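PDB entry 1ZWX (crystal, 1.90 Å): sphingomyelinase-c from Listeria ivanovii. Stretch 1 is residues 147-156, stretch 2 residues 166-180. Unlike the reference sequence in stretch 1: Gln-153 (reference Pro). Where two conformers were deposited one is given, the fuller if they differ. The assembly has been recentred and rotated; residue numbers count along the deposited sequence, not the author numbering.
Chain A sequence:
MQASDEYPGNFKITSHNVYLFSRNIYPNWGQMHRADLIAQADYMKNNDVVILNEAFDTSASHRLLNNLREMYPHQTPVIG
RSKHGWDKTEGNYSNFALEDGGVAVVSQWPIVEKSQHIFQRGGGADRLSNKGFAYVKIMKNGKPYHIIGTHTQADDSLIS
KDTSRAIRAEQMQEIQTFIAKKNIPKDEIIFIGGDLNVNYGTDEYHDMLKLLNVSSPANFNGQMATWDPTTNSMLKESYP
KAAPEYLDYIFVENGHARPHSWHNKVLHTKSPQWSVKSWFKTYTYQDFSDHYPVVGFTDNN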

ATOM      1  N   ILE A 147      -4.968   5.495  10.568  1.00 22.50           N
ATOM      2  CA  ILE A 147      -4.647   4.686   9.380  1.00 22.00           C
ATOM      3  C   ILE A 147      -3.138   4.582   9.301  1.00 21.74           C
ATOM      4  O   ILE A 147      -2.434   5.599   9.372  1.00 21.40           O
ATOM      5  CB  ILE A 147      -5.176   5.277   8.044  1.00 21.89           C
ATOM      6  CG1 ILE A 147      -6.706   5.341   8.030  1.00 24.07           C
ATOM      7  CG2 ILE A 147      -4.692   4.437   6.848  1.00 21.90           C
ATOM      8  CD1 ILE A 147      -7.233   6.742   8.498  1.00 23.48           C
ATOM      9  N   ILE A 148      -2.666   3.335   9.213  1.00 21.09           N
ATOM     10  CA  ILE A 148      -1.256   3.051   8.966  1.00 20.52           C
ATOM     11  C   ILE A 148      -1.181   2.418   7.580  1.00 19.51           C
ATOM     12  O   ILE A 148      -1.859   1.406   7.304  1.00 19.22           O
ATOM     13  CB  ILE A 148      -0.661   2.156  10.078  1.00 20.96           C
ATOM     14  CG1 ILE A 148      -0.552   3.001  11.356  1.00 21.24           C
ATOM     15  CG2 ILE A 148       0.708   1.534   9.624  1.00 19.66           C
ATOM     16  CD1 ILE A 148      -0.135   2.239  12.599  1.00 24.89           C
ATOM     17  N   GLY A 149      -0.406   3.063   6.702  1.00 19.11           N
ATOM     18  CA  GLY A 149      -0.184   2.591   5.324  1.00 17.48           C
ATOM     19  C   GLY A 149       1.274   2.124   5.259  1.00 17.14           C
ATOM     20  O   GLY A 149       2.166   2.772   5.801  1.00 18.19           O
ATOM     21  N   THR A 150       1.514   0.997   4.614  1.00 17.64           N
ATOM     22  CA  THR A 150       2.876   0.386   4.664  1.00 16.96           C
ATOM     23  C   THR A 150       3.125  -0.449   3.439  1.00 17.38           C
ATOM     24  O   THR A 150       2.193  -0.811   2.696  1.00 15.33           O
ATOM     25  CB  THR A 150       3.106  -0.482   5.989  1.00 17.75           C
ATOM     26  OG1 THR A 150       4.514  -0.732   6.156  1.00 19.69           O
ATOM     27  CG2 THR A 150       2.367  -1.792   5.942  1.00 16.89           C
ATOM     28  N   HIS A 151       4.398  -0.784   3.242  1.00 18.35           N
ATOM     29  CA  HIS A 151       4.810  -1.675   2.169  1.00 19.00           C
ATOM     30  C   HIS A 151       6.077  -2.329   2.728  1.00 18.87           C
ATOM     31  O   HIS A 151       7.098  -1.674   2.919  1.00 19.44           O
ATOM     32  CB  HIS A 151       5.109  -0.891   0.869  1.00 19.81           C
ATOM     33  CG  HIS A 151       5.644  -1.748  -0.256  1.00 18.86           C
ATOM     34  ND1 HIS A 151       6.290  -1.215  -1.358  1.00 22.28           N
ATOM     35  CD2 HIS A 151       5.636  -3.087  -0.439  1.00 21.04           C
ATOM     36  CE1 HIS A 151       6.632  -2.196  -2.183  1.00 21.81           C
ATOM     37  NE2 HIS A 151       6.247  -3.342  -1.651  1.00 20.80           N
ATOM     38  N   THR A 152       5.969  -3.623   3.025  1.00 19.92           N
ATOM     39  CA  THR A 152       7.041  -4.351   3.733  1.00 19.62           C
ATOM     40  C   THR A 152       8.003  -5.060   2.739  1.00 19.38           C
ATOM     41  O   THR A 152       7.775  -5.096   1.540  1.00 19.66           O
ATOM     42  CB  THR A 152       6.453  -5.407   4.720  1.00 17.87           C
ATOM     43  OG1 THR A 152       5.589  -6.265   3.990  1.00 19.88           O
ATOM     44  CG2 THR A 152       5.640  -4.727   5.845  1.00 20.40           C
ATOM     45  N   GLN A 153       9.090  -5.576   3.300  1.00 19.73           N
ATOM     46  CA  GLN A 153      10.100  -6.367   2.585  1.00 19.99           C
ATOM     47  C   GLN A 153       9.522  -7.414   1.640  1.00 20.30           C
ATOM     48  O   GLN A 153       8.683  -8.226   2.043  1.00 19.85           O
ATOM     49  CB  GLN A 153      10.981  -7.061   3.655  1.00 19.30           C
ATOM     50  CG  GLN A 153      12.047  -8.015   3.034  1.00 20.92           C
ATOM     51  CD  GLN A 153      13.207  -7.251   2.388  1.00 18.30           C
ATOM     52  OE1 GLN A 153      13.732  -6.282   2.951  1.00 20.65           O
ATOM     53  NE2 GLN A 153      13.623  -7.704   1.210  1.00 19.18           N
ATOM     54  N   ALA A 154      10.037  -7.453   0.393  1.00 20.55           N
ATOM     55  CA  ALA A 154       9.635  -8.458  -0.582  1.00 22.32           C
ATOM     56  C   ALA A 154      10.546  -9.698  -0.482  1.00 23.50           C
ATOM     57  O   ALA A 154      11.659  -9.610   0.035  1.00 24.03           O
ATOM     58  CB  ALA A 154       9.729  -7.887  -2.002  1.00 23.19           C
ATOM     59  N   ASP A 155      10.056 -10.828  -0.990  1.00 24.71           N
ATOM     60  CA  ASP A 155      10.958 -11.951  -1.358  1.00 26.68           C
ATOM     61  C   ASP A 155      11.903 -11.420  -2.467  1.00 27.50           C
ATOM     62  O   ASP A 155      11.445 -10.659  -3.350  1.00 27.51           O
ATOM     63  CB  ASP A 155      10.139 -13.180  -1.810  1.00 26.53           C
ATOM     64  CG  ASP A 155       9.498 -13.924  -0.629  1.00 28.42           C
ATOM     65  OD1 ASP A 155       9.696 -13.525   0.534  1.00 27.10           O
ATOM     66  OD2 ASP A 155       8.824 -14.943  -0.852  1.00 31.68           O
ATOM     67  N   ASP A 156      13.201 -11.781  -2.387  1.00 28.42           N
ATOM     68  CA  ASP A 156      14.289 -11.306  -3.292  1.00 28.01           C
ATOM     69  C   ASP A 156      14.995 -12.587  -3.704  1.00 28.66           C
ATOM     70  O   ASP A 156      15.259 -13.435  -2.847  1.00 27.88           O
ATOM     71  CB  ASP A 156      15.281 -10.425  -2.519  1.00 28.60           C
ATOM     72  CG  ASP A 156      16.329  -9.663  -3.429  1.00 32.98           C
ATOM     73  OD1 ASP A 156      17.273 -10.264  -4.018  1.00 37.82           O
ATOM     74  OD2 ASP A 156      16.232  -8.407  -3.509  1.00 40.06           O
ATOM     75  N   ALA A 166      11.847 -13.322   8.256  1.00 21.95           N
ATOM     76  CA  ALA A 166      12.324 -12.707   9.487  1.00 21.75           C
ATOM     77  C   ALA A 166      12.285 -11.182   9.411  1.00 22.25           C
ATOM     78  O   ALA A 166      11.888 -10.513  10.371  1.00 21.18           O
ATOM     79  CB  ALA A 166      13.754 -13.156   9.805  1.00 22.97           C
ATOM     80  N   ILE A 167      12.748 -10.626   8.285  1.00 20.50           N
ATOM     81  CA  ILE A 167      12.729  -9.170   8.123  1.00 19.98           C
ATOM     82  C   ILE A 167      11.268  -8.651   8.219  1.00 19.10           C
ATOM     83  O   ILE A 167      11.011  -7.717   8.969  1.00 19.86           O
ATOM     84  CB  ILE A 167      13.385  -8.719   6.766  1.00 19.77           C
ATOM     85  CG1 ILE A 167      14.892  -9.035   6.768  1.00 19.89           C
ATOM     86  CG2 ILE A 167      13.217  -7.205   6.557  1.00 18.75           C
ATOM     87  CD1 ILE A 167      15.475  -9.074   5.330  1.00 18.40           C
ATOM     88  N   ARG A 168      10.343  -9.274   7.500  1.00 21.16           N
ATOM     89  CA  ARG A 168       8.916  -8.855   7.533  1.00 20.88           C
ATOM     90  C   ARG A 168       8.340  -8.967   8.938  1.00 22.07           C
ATOM     91  O   ARG A 168       7.572  -8.127   9.366  1.00 20.77           O
ATOM     92  CB  ARG A 168       8.063  -9.681   6.615  1.00 22.69           C
ATOM     93  CG  ARG A 168       8.190  -9.301   5.154  1.00 22.62           C
ATOM     94  CD  ARG A 168       7.149  -9.976   4.342  1.00 20.52           C
ATOM     95  NE  ARG A 168       7.382 -11.412   4.119  1.00 21.71           N
ATOM     96  CZ  ARG A 168       8.086 -11.926   3.115  1.00 21.80           C
ATOM     97  NH1 ARG A 168       8.634 -11.131   2.176  1.00 20.18           N
ATOM     98  NH2 ARG A 168       8.212 -13.257   3.043  1.00 23.67           N
ATOM     99  N   ALA A 169       8.749 -10.005   9.673  1.00 21.79           N
ATOM    100  CA  ALA A 169       8.298 -10.190  11.040  1.00 21.95           C
ATOM    101  C   ALA A 169       8.817  -9.070  11.934  1.00 21.84           C
ATOM    102  O   ALA A 169       8.057  -8.579  12.797  1.00 22.06           O
ATOM    103  CB  ALA A 169       8.700 -11.615  11.563  1.00 21.46           C
ATOM    104  N   GLU A 170      10.053  -8.604  11.700  1.00 20.11           N
ATOM    105  CA  GLU A 170      10.623  -7.520  12.486  1.00 20.13           C
ATOM    106  C   GLU A 170       9.897  -6.225  12.119  1.00 20.56           C
ATOM    107  O   GLU A 170       9.586  -5.391  12.992  1.00 19.80           O
ATOM    108  CB  GLU A 170      12.129  -7.382  12.243  1.00 19.51           C
ATOM    109  CG  GLU A 170      12.873  -6.465  13.190  1.00 21.93           C
ATOM    110  CD  GLU A 170      12.723  -4.955  12.835  1.00 26.95           C
ATOM    111  OE1 GLU A 170      12.926  -4.112  13.722  1.00 29.07           O
ATOM    112  OE2 GLU A 170      12.406  -4.623  11.682  1.00 25.34           O
ATOM    113  N   GLN A 171       9.606  -6.067  10.831  1.00 20.03           N
ATOM    114  CA  GLN A 171       8.899  -4.847  10.365  1.00 20.75           C
ATOM    115  C   GLN A 171       7.471  -4.804  10.903  1.00 21.01           C
ATOM    116  O   GLN A 171       6.995  -3.745  11.288  1.00 22.00           O
ATOM    117  CB  GLN A 171       8.913  -4.802   8.828  1.00 19.88           C
ATOM    118  CG  GLN A 171      10.347  -4.502   8.321  1.00 18.89           C
ATOM    119  CD  GLN A 171      10.445  -4.551   6.809  1.00 18.27           C
ATOM    120  OE1 GLN A 171       9.537  -5.026   6.148  1.00 18.59           O
ATOM    121  NE2 GLN A 171      11.563  -4.039   6.264  1.00 18.56           N
ATOM    122  N   MET A 172       6.784  -5.946  10.934  1.00 22.51           N
ATOM    123  CA  MET A 172       5.470  -5.990  11.587  1.00 23.93           C
ATOM    124  C   MET A 172       5.536  -5.584  13.064  1.00 23.69           C
ATOM    125  O   MET A 172       4.646  -4.849  13.538  1.00 23.48           O
ATOM    126  CB  MET A 172       4.781  -7.337  11.393  1.00 24.18           C
ATOM    127  CG  MET A 172       4.750  -7.690   9.974  1.00 25.13           C
ATOM    128  SD  MET A 172       3.490  -8.567   9.138  0.50 25.58           S
ATOM    129  CE  MET A 172       4.151  -8.499   7.472  0.50 27.07           C
ATOM    130  N   GLN A 173       6.572  -6.040  13.779  1.00 23.33           N
ATOM    131  CA  GLN A 173       6.802  -5.604  15.151  1.00 23.19           C
ATOM    132  C   GLN A 173       7.027  -4.099  15.246  1.00 23.44           C
ATOM    133  O   GLN A 173       6.536  -3.484  16.194  1.00 21.46           O
ATOM    134  CB  GLN A 173       7.977  -6.321  15.851  1.00 23.07           C
ATOM    135  CG  GLN A 173       8.144  -5.898  17.336  1.00 23.19           C
ATOM    136  CD  GLN A 173       6.879  -6.266  18.167  1.00 28.53           C
ATOM    137  OE1 GLN A 173       6.419  -7.419  18.168  1.00 28.26           O
ATOM    138  NE2 GLN A 173       6.303  -5.271  18.841  1.00 29.73           N
ATOM    139  N   GLU A 174       7.801  -3.517  14.315  1.00 21.46           N
ATOM    140  CA  GLU A 174       7.984  -2.055  14.322  1.00 23.34           C
ATOM    141  C   GLU A 174       6.635  -1.329  14.330  1.00 21.56           C
ATOM    142  O   GLU A 174       6.490  -0.354  15.042  1.00 22.77           O
ATOM    143  CB  GLU A 174       8.861  -1.572  13.159  1.00 22.64           C
ATOM    144  CG  GLU A 174      10.337  -2.038  13.270  1.00 25.25           C
ATOM    145  CD  GLU A 174      11.276  -1.302  12.300  1.00 25.92           C
ATOM    146  OE1 GLU A 174      11.090  -0.098  12.094  1.00 29.72           O
ATOM    147  OE2 GLU A 174      12.197  -1.936  11.741  1.00 29.70           O
ATOM    148  N   ILE A 175       5.679  -1.836  13.560  1.00 21.09           N
ATOM    149  CA  ILE A 175       4.335  -1.259  13.469  1.00 21.93           C
ATOM    150  C   ILE A 175       3.598  -1.403  14.823  1.00 23.28           C
ATOM    151  O   ILE A 175       3.049  -0.432  15.363  1.00 22.67           O
ATOM    152  CB  ILE A 175       3.568  -1.906  12.349  1.00 21.43           C
ATOM    153  CG1 ILE A 175       4.166  -1.482  10.967  1.00 19.44           C
ATOM    154  CG2 ILE A 175       2.058  -1.589  12.414  1.00 21.82           C
ATOM    155  CD1 ILE A 175       3.584  -2.287   9.817  1.00 19.16           C
ATOM    156  N   GLN A 176       3.625  -2.609  15.380  1.00 23.49           N
ATOM    157  CA  GLN A 176       2.957  -2.818  16.679  1.00 25.18           C
ATOM    158  C   GLN A 176       3.596  -2.046  17.800  1.00 24.59           C
ATOM    159  O   GLN A 176       2.891  -1.576  18.678  1.00 26.26           O
ATOM    160  CB  GLN A 176       2.834  -4.296  17.025  1.00 25.96           C
ATOM    161  CG  GLN A 176       1.451  -4.894  16.751  1.00 29.80           C
ATOM    162  CD  GLN A 176       0.285  -4.153  17.445  1.00 30.91           C
ATOM    163  OE1 GLN A 176       0.398  -3.701  18.580  1.00 34.75           O
ATOM    164  NE2 GLN A 176      -0.836  -4.031  16.736  1.00 33.00           N
ATOM    165  N   THR A 177       4.919  -1.909  17.809  1.00 24.20           N
ATOM    166  CA  THR A 177       5.601  -1.120  18.829  1.00 24.72           C
ATOM    167  C   THR A 177       5.166   0.342  18.773  1.00 25.95           C
ATOM    168  O   THR A 177       4.982   1.018  19.812  1.00 25.45           O
ATOM    169  CB  THR A 177       7.137  -1.226  18.662  1.00 24.00           C
ATOM    170  OG1 THR A 177       7.536  -2.565  18.952  1.00 25.42           O
ATOM    171  CG2 THR A 177       7.908  -0.281  19.555  1.00 26.17           C
ATOM    172  N   PHE A 178       5.005   0.830  17.547  1.00 25.41           N
ATOM    173  CA  PHE A 178       4.601   2.222  17.351  1.00 25.93           C
ATOM    174  C   PHE A 178       3.183   2.404  17.890  1.00 25.22           C
ATOM    175  O   PHE A 178       2.953   3.332  18.652  1.00 26.76           O
ATOM    176  CB  PHE A 178       4.746   2.617  15.860  1.00 25.87           C
ATOM    177  CG  PHE A 178       4.009   3.873  15.492  1.00 26.70           C
ATOM    178  CD1 PHE A 178       4.610   5.110  15.661  1.00 32.01           C
ATOM    179  CD2 PHE A 178       2.713   3.808  14.982  1.00 28.96           C
ATOM    180  CE1 PHE A 178       3.927   6.280  15.337  1.00 33.05           C
ATOM    181  CE2 PHE A 178       2.015   4.977  14.649  1.00 31.68           C
ATOM    182  CZ  PHE A 178       2.632   6.209  14.841  1.00 30.46           C
ATOM    183  N   ILE A 179       2.262   1.516  17.511  1.00 26.19           N
ATOM    184  CA  ILE A 179       0.873   1.523  17.965  1.00 26.98           C
ATOM    185  C   ILE A 179       0.771   1.467  19.505  1.00 28.90           C
ATOM    186  O   ILE A 179      -0.018   2.211  20.119  1.00 28.30           O
ATOM    187  CB  ILE A 179       0.046   0.366  17.354  1.00 26.90           C
ATOM    188  CG1 ILE A 179      -0.080   0.504  15.832  1.00 25.26           C
ATOM    189  CG2 ILE A 179      -1.348   0.274  18.002  1.00 27.42           C
ATOM    190  CD1 ILE A 179      -0.861  -0.582  15.145  1.00 26.54           C
ATOM    191  N   ALA A 180       1.575   0.595  20.121  1.00 29.37           N
ATOM    192  CA  ALA A 180       1.603   0.488  21.588  1.00 31.37           C
ATOM    193  C   ALA A 180       2.064   1.785  22.246  1.00 32.23           C
ATOM    194  O   ALA A 180       1.458   2.253  23.223  1.00 32.30           O
ATOM    195  CB  ALA A 180       2.501  -0.701  22.032  1.00 31.58           C
TER
HETATM  196  O   HOH W   1      12.291  -3.684   3.391  1.00 23.32           O

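What holds the loop after the strand to the start of the helix segment? Arg-168 does much of the work. Its NH2 lies 2.9 Å from Asp-155 OD1, and its NH1 lies 3.1 Å from the same oxygen, so one carboxylate oxygen takes two hydrogen bonds within a salt bridge. NH1 also donates to the carbonyl of Gln-153, with NH1 to O at 2.9 Å and a nearly straight angle of 165°. Both acceptors sit at the guanidinium edge, near its plane, where the N-H bonds point.

How is the backbone of Gln-153 satisfied on its other polar group? Its N donates to Gln-171 OE1 at 2.9 Å and 177°, almost perfectly linear. The peptide N and O of this residue are thus read by two helix side chains, Gln-171 and Arg-168, one turn apart. A water adds a bridge, donating to Gln-153 OE1 and accepting from Gln-171 NE2, each at 3.0 Å. Gln-153, which replaces the reference Pro, also bonds from its NE2 to Ala-154 O at 3.0 Å.

How do the two backbones run? The strand 147-151 and the helix are nearly antiparallel, at 165°, with axes 10.9 Å apart at closest approach. The backbones draw nearer in the loop: the CA atoms of Gln-153 and Arg-168 are 5.7 Å apart, against 8.4 Å for those of Ile-148 and Ile-175.

What fills the space away from the polar cluster? Alternation along the strand turns Ile-148 and Thr-150 toward the helix, while His-151 points away. Ile-148 CD1 packs 3.7 Å from Ile-179 CG1 and 4.0 Å from Phe-178 CD2, meeting the ring at its edge. Nearer the loop, Gln-153 CB rests 3.7 Å from Ile-167 CG2, bringing aliphatic carbon alongside the polar network.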